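Local coordinates for cell wall surface anchor family protein (Streptococcus pneumoniae, PDB 4OQ1) that is an ancillary pilin that probably attaches the pneumococcal pilus to the bacterial cell wall, at residues H160-S172 / G197-V210. The protein carries 3 engineered substitutions. Sequence-based numbering, arbitrary orientation.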
loop_
_atom_site.group_PDB
_atom_site.type_symbol
_atom_site.label_atom_id
_atom_site.label_comp_id
_atom_site.label_asym_id
_atom_site.label_seq_id
_atom_site.Cartn_x
_atom_site.Cartn_y
_atom_site.Cartn_z
ATOM N N HIS A 160 -12.547 -19.374 2.980
ATOM C CA HIS A 160 -12.639 -18.141 3.688
ATOM C C HIS A 160 -11.821 -18.072 4.949
ATOM O O HIS A 160 -12.136 -17.297 5.848
ATOM C CB HIS A 160 -14.087 -17.666 3.881
ATOM C CG HIS A 160 -14.671 -17.025 2.641
ATOM N ND1 HIS A 160 -14.716 -17.662 1.418
ATOM C CD2 HIS A 160 -15.172 -15.795 2.439
ATOM C CE1 HIS A 160 -15.248 -16.858 0.515
ATOM N NE2 HIS A 160 -15.562 -15.729 1.122
ATOM N N ASN A 161 -10.714 -18.796 4.993
ATOM C CA ASN A 161 -9.674 -18.482 5.974
ATOM C C ASN A 161 -9.094 -17.215 5.513
ATOM O O ASN A 161 -9.011 -16.981 4.280
ATOM C CB ASN A 161 -8.610 -19.569 6.058
ATOM C CG ASN A 161 -9.201 -20.924 6.384
ATOM O OD1 ASN A 161 -9.779 -21.082 7.451
ATOM N ND2 ASN A 161 -9.116 -21.888 5.452
ATOM N N ARG A 162 -8.697 -16.373 6.461
ATOM C CA ARG A 162 -8.129 -15.055 6.143
ATOM C C ARG A 162 -6.607 -15.240 5.797
ATOM O O ARG A 162 -5.861 -16.001 6.531
ATOM C CB ARG A 162 -8.342 -14.153 7.388
ATOM C CG ARG A 162 -9.804 -13.891 7.813
ATOM C CD ARG A 162 -10.491 -13.205 6.681
ATOM N NE ARG A 162 -11.844 -12.734 6.925
ATOM C CZ ARG A 162 -12.208 -11.555 7.413
ATOM N NH1 ARG A 162 -11.324 -10.709 7.864
ATOM N NH2 ARG A 162 -13.519 -11.267 7.498
ATOM N N LEU A 163 -6.093 -14.555 4.790
ATOM C CA LEU A 163 -4.668 -14.700 4.355
ATOM C C LEU A 163 -3.819 -13.463 4.681
ATOM O O LEU A 163 -4.082 -12.375 4.227
ATOM C CB LEU A 163 -4.576 -15.051 2.876
ATOM C CG LEU A 163 -5.353 -16.284 2.369
ATOM C CD1 LEU A 163 -5.135 -16.487 0.845
ATOM C CD2 LEU A 163 -5.101 -17.503 3.146
ATOM N N GLU A 164 -2.796 -13.633 5.563
ATOM C CA GLU A 164 -1.890 -12.634 5.891
ATOM C C GLU A 164 -0.650 -12.586 5.011
ATOM O O GLU A 164 -0.118 -13.600 4.556
ATOM C CB GLU A 164 -1.461 -12.912 7.405
ATOM C CG GLU A 164 -0.509 -11.926 7.916
ATOM C CD GLU A 164 -0.133 -12.222 9.375
ATOM O OE1 GLU A 164 -0.486 -13.273 9.924
ATOM O OE2 GLU A 164 0.536 -11.377 9.983
ATOM N N GLY A 165 -0.251 -11.367 4.656
ATOM C CA GLY A 165 0.966 -11.110 3.948
ATOM C C GLY A 165 0.860 -11.113 2.438
ATOM O O GLY A 165 1.874 -11.126 1.714
ATOM N N VAL A 166 -0.341 -11.113 1.936
ATOM C CA VAL A 166 -0.495 -10.990 0.457
ATOM C C VAL A 166 -0.311 -9.494 0.055
ATOM O O VAL A 166 -0.924 -8.551 0.642
ATOM C CB VAL A 166 -1.885 -11.479 0.086
ATOM C CG1 VAL A 166 -2.116 -11.348 -1.400
ATOM C CG2 VAL A 166 -2.101 -12.923 0.431
ATOM N N GLY A 167 0.507 -9.236 -0.954
ATOM C CA GLY A 167 0.818 -7.860 -1.407
ATOM C C GLY A 167 -0.033 -7.378 -2.577
ATOM O O GLY A 167 -0.246 -8.203 -3.510
ATOM N N PHE A 168 -0.557 -6.136 -2.444
ATOM C CA PHE A 168 -1.376 -5.479 -3.517
ATOM C C PHE A 168 -0.766 -4.117 -3.837
ATOM O O PHE A 168 -0.104 -3.492 -3.013
ATOM C CB PHE A 168 -2.803 -5.297 -3.051
ATOM C CG PHE A 168 -3.597 -6.563 -3.004
ATOM C CD1 PHE A 168 -3.590 -7.344 -1.949
ATOM C CD2 PHE A 168 -4.430 -6.916 -4.043
ATOM C CE1 PHE A 168 -4.387 -8.500 -1.895
ATOM C CE2 PHE A 168 -5.184 -8.087 -4.042
ATOM C CZ PHE A 168 -5.185 -8.868 -2.942
ATOM N N LYS A 169 -0.895 -3.682 -5.091
ATOM C CA LYS A 169 -0.713 -2.263 -5.361
ATOM C C LYS A 169 -2.049 -1.681 -5.705
ATOM O O LYS A 169 -2.991 -2.345 -6.206
ATOM C CB LYS A 169 0.294 -2.022 -6.513
ATOM C CG LYS A 169 1.721 -2.328 -6.142
ATOM C CD LYS A 169 2.658 -2.022 -7.312
ATOM C CE LYS A 169 4.075 -2.560 -7.203
ATOM N NZ LYS A 169 4.831 -2.126 -5.988
ATOM N N LEU A 170 -2.210 -0.420 -5.327
ATOM C CA LEU A 170 -3.403 0.352 -5.560
ATOM C C LEU A 170 -3.174 1.376 -6.683
ATOM O O LEU A 170 -2.298 2.174 -6.613
ATOM C CB LEU A 170 -3.698 1.068 -4.305
ATOM C CG LEU A 170 -4.887 2.003 -4.280
ATOM C CD1 LEU A 170 -6.146 1.181 -4.513
ATOM C CD2 LEU A 170 -4.938 2.698 -2.898
ATOM N N VAL A 171 -4.014 1.335 -7.696
ATOM C CA VAL A 171 -3.988 2.215 -8.799
ATOM C C VAL A 171 -5.408 2.822 -9.022
ATOM O O VAL A 171 -6.419 2.241 -8.641
ATOM C CB VAL A 171 -3.586 1.514 -10.111
ATOM C CG1 VAL A 171 -2.246 0.839 -9.932
ATOM C CG2 VAL A 171 -4.676 0.550 -10.604
ATOM N N SER A 172 -5.453 4.053 -9.497
ATOM C CA SER A 172 -6.714 4.711 -9.830
ATOM C C SER A 172 -6.950 4.319 -11.274
ATOM O O SER A 172 -6.032 3.948 -11.984
ATOM C CB SER A 172 -6.613 6.240 -9.713
ATOM O OG SER A 172 -5.558 6.729 -10.529
ATOM N N GLY A 197 5.245 4.261 -4.710
ATOM C CA GLY A 197 5.834 2.987 -5.030
ATOM C C GLY A 197 5.516 1.812 -4.130
ATOM O O GLY A 197 6.287 0.864 -4.145
ATOM N N ARG A 198 4.434 1.821 -3.355
ATOM C CA ARG A 198 4.393 0.901 -2.227
ATOM C C ARG A 198 3.494 -0.317 -2.525
ATOM O O ARG A 198 2.467 -0.221 -3.217
ATOM C CB ARG A 198 3.950 1.586 -0.930
ATOM C CG ARG A 198 4.834 2.737 -0.496
ATOM C CD ARG A 198 4.268 3.515 0.657
ATOM N NE ARG A 198 4.054 2.648 1.827
ATOM C CZ ARG A 198 3.339 2.974 2.917
ATOM N NH1 ARG A 198 2.751 4.173 3.035
ATOM N NH2 ARG A 198 3.188 2.087 3.883
ATOM N N THR A 199 3.918 -1.455 -1.995
ATOM C CA THR A 199 3.096 -2.623 -1.934
ATOM C C THR A 199 2.416 -2.608 -0.629
ATOM O O THR A 199 3.050 -2.350 0.407
ATOM C CB THR A 199 3.912 -3.892 -2.151
ATOM O OG1 THR A 199 4.518 -3.773 -3.455
ATOM C CG2 THR A 199 3.057 -5.097 -2.169
ATOM N N LEU A 200 1.119 -2.882 -0.666
ATOM C CA LEU A 200 0.267 -2.919 0.566
ATOM C C LEU A 200 0.083 -4.385 0.930
ATOM O O LEU A 200 -0.270 -5.190 0.092
ATOM C CB LEU A 200 -1.122 -2.315 0.192
ATOM C CG LEU A 200 -1.369 -0.901 -0.316
ATOM C CD1 LEU A 200 -0.830 -0.578 -1.705
ATOM C CD2 LEU A 200 -2.823 -0.504 -0.373
ATOM N N TYR A 201 0.194 -4.778 2.223
ATOM C CA TYR A 201 0.134 -6.156 2.584
ATOM C C TYR A 201 -0.997 -6.407 3.568
ATOM O O TYR A 201 -1.156 -5.656 4.517
ATOM C CB TYR A 201 1.491 -6.613 3.337
ATOM C CG TYR A 201 2.670 -6.616 2.407
ATOM C CD1 TYR A 201 3.443 -5.498 2.291
ATOM C CD2 TYR A 201 2.939 -7.698 1.597
ATOM C CE1 TYR A 201 4.501 -5.442 1.395
ATOM C CE2 TYR A 201 3.974 -7.672 0.643
ATOM C CZ TYR A 201 4.803 -6.585 0.592
ATOM O OH TYR A 201 5.820 -6.502 -0.360
ATOM N N THR A 202 -1.711 -7.474 3.340
ATOM C CA THR A 202 -2.760 -7.997 4.257
ATOM C C THR A 202 -2.223 -8.219 5.615
ATOM O O THR A 202 -1.136 -8.816 5.714
ATOM C CB THR A 202 -3.562 -9.195 3.719
ATOM O OG1 THR A 202 -2.786 -10.428 3.478
ATOM C CG2 THR A 202 -4.302 -8.760 2.407
ATOM N N ASP A 203 -3.078 -7.960 6.618
ATOM C CA ASP A 203 -2.697 -8.067 8.053
ATOM C C ASP A 203 -3.111 -9.427 8.571
ATOM O O ASP A 203 -3.527 -10.275 7.814
ATOM C CB ASP A 203 -3.292 -6.943 8.921
ATOM C CG ASP A 203 -4.829 -6.942 8.957
ATOM O OD1 ASP A 203 -5.486 -7.911 8.577
ATOM O OD2 ASP A 203 -5.393 -5.903 9.344
ATOM N N LYS A 204 -3.017 -9.681 9.862
ATOM C CA LYS A 204 -3.336 -11.014 10.341
ATOM C C LYS A 204 -4.782 -11.367 10.111
ATOM O O LYS A 204 -5.158 -12.519 10.218
ATOM C CB LYS A 204 -2.969 -11.221 11.830
ATOM C CG LYS A 204 -3.921 -10.520 12.781
ATOM C CD LYS A 204 -3.697 -10.896 14.249
ATOM C CE LYS A 204 -4.366 -9.891 15.184
ATOM N NZ LYS A 204 -3.951 -8.473 14.922
ATOM N N ASN A 205 -5.637 -10.382 9.933
ATOM C CA ASN A 205 -6.994 -10.689 9.592
ATOM C C ASN A 205 -7.259 -10.731 8.113
ATOM O O ASN A 205 -8.397 -10.669 7.655
ATOM C CB ASN A 205 -7.953 -9.734 10.277
ATOM C CG ASN A 205 -7.808 -9.769 11.777
ATOM O OD1 ASN A 205 -7.479 -8.767 12.425
ATOM N ND2 ASN A 205 -8.008 -10.873 12.308
ATOM N N GLY A 206 -6.223 -10.807 7.335
ATOM C CA GLY A 206 -6.422 -10.730 5.899
ATOM C C GLY A 206 -6.820 -9.389 5.340
ATOM O O GLY A 206 -7.331 -9.349 4.191
ATOM N N GLU A 207 -6.667 -8.292 6.111
ATOM C CA GLU A 207 -7.350 -7.056 5.738
ATOM C C GLU A 207 -6.367 -5.999 5.305
ATOM O O GLU A 207 -5.264 -5.947 5.806
ATOM C CB GLU A 207 -8.309 -6.508 6.791
ATOM C CG GLU A 207 -9.268 -7.577 7.250
ATOM C CD GLU A 207 -10.304 -7.134 8.251
ATOM O OE1 GLU A 207 -10.042 -6.140 8.959
ATOM O OE2 GLU A 207 -11.305 -7.881 8.393
ATOM N N ILE A 208 -6.746 -5.252 4.278
ATOM C CA ILE A 208 -6.120 -3.968 4.016
ATOM C C ILE A 208 -7.165 -2.849 4.139
ATOM O O ILE A 208 -8.258 -2.898 3.521
ATOM C CB ILE A 208 -5.428 -3.918 2.655
ATOM C CG1 ILE A 208 -4.260 -4.919 2.584
ATOM C CG2 ILE A 208 -4.906 -2.529 2.322
ATOM C CD1 ILE A 208 -3.813 -5.215 1.133
ATOM N N PHE A 209 -6.798 -1.807 4.835
ATOM C CA PHE A 209 -7.716 -0.659 5.103
ATOM C C PHE A 209 -7.094 0.627 4.669
ATOM O O PHE A 209 -5.997 0.974 5.136
ATOM C CB PHE A 209 -8.072 -0.617 6.613
ATOM C CG PHE A 209 -9.232 0.285 6.948
ATOM C CD1 PHE A 209 -10.505 -0.136 6.729
ATOM C CD2 PHE A 209 -9.029 1.516 7.516
ATOM C CE1 PHE A 209 -11.609 0.683 7.009
ATOM C CE2 PHE A 209 -10.125 2.354 7.824
ATOM C CZ PHE A 209 -11.411 1.924 7.558
ATOM N N VAL A 210 -7.739 1.308 3.722
ATOM C CA VAL A 210 -7.232 2.563 3.163
ATOM C C VAL A 210 -8.251 3.660 3.342
ATOM O O VAL A 210 -9.407 3.551 2.844
ATOM C CB VAL A 210 -6.937 2.452 1.653
ATOM C CG1 VAL A 210 -6.284 3.728 1.181
ATOM C CG2 VAL A 210 -6.023 1.236 1.429
HETATM O O HOH W 1 0.288 0.778 -4.183
#
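Thr202 OG1 joins two backbone groups of the facing segment: it accepts from Val166 N at 3.0 Å and donates to Leu163 O at 2.5 Å, a distance short enough to be doubtful. With chi1 at 64°, between its own backbone N and carbonyl carbon, the hydroxyl is turned to meet both. The backbone of Thr202 joins in, its N donating to Val166 O while Gly165 N reaches its carbonyl O from above the carbonyl plane. Beyond it, Phe168 N bonds to Leu200 O and Leu200 N to Phe168 O, each at 2.7 Å, as an antiparallel hydrogen-bonded pair, and water 1 carries the ladder onward by linking Leu170 N to Arg198 O. At the other end Arg162, bent at chi2 (-61°), brings NH1 to two acceptors near the guanidinium plane: Asn205 O, at 2.9 Å, and Glu207 OE2, met in a salt bridge on its anti side, 27° out of the carboxylate plane. Asn205 belongs to the type I turn 203-206, and Asp203 OD1 accepts from Glu207 N just past it. On the buried side, Phe168 CD1 lies 3.8 Å from Ile208 CD1. Strands 167-174 and 207-211 belong to different sheets, and the intervening apolar contacts are those of a CnaB-type, prealbumin-like beta sandwich.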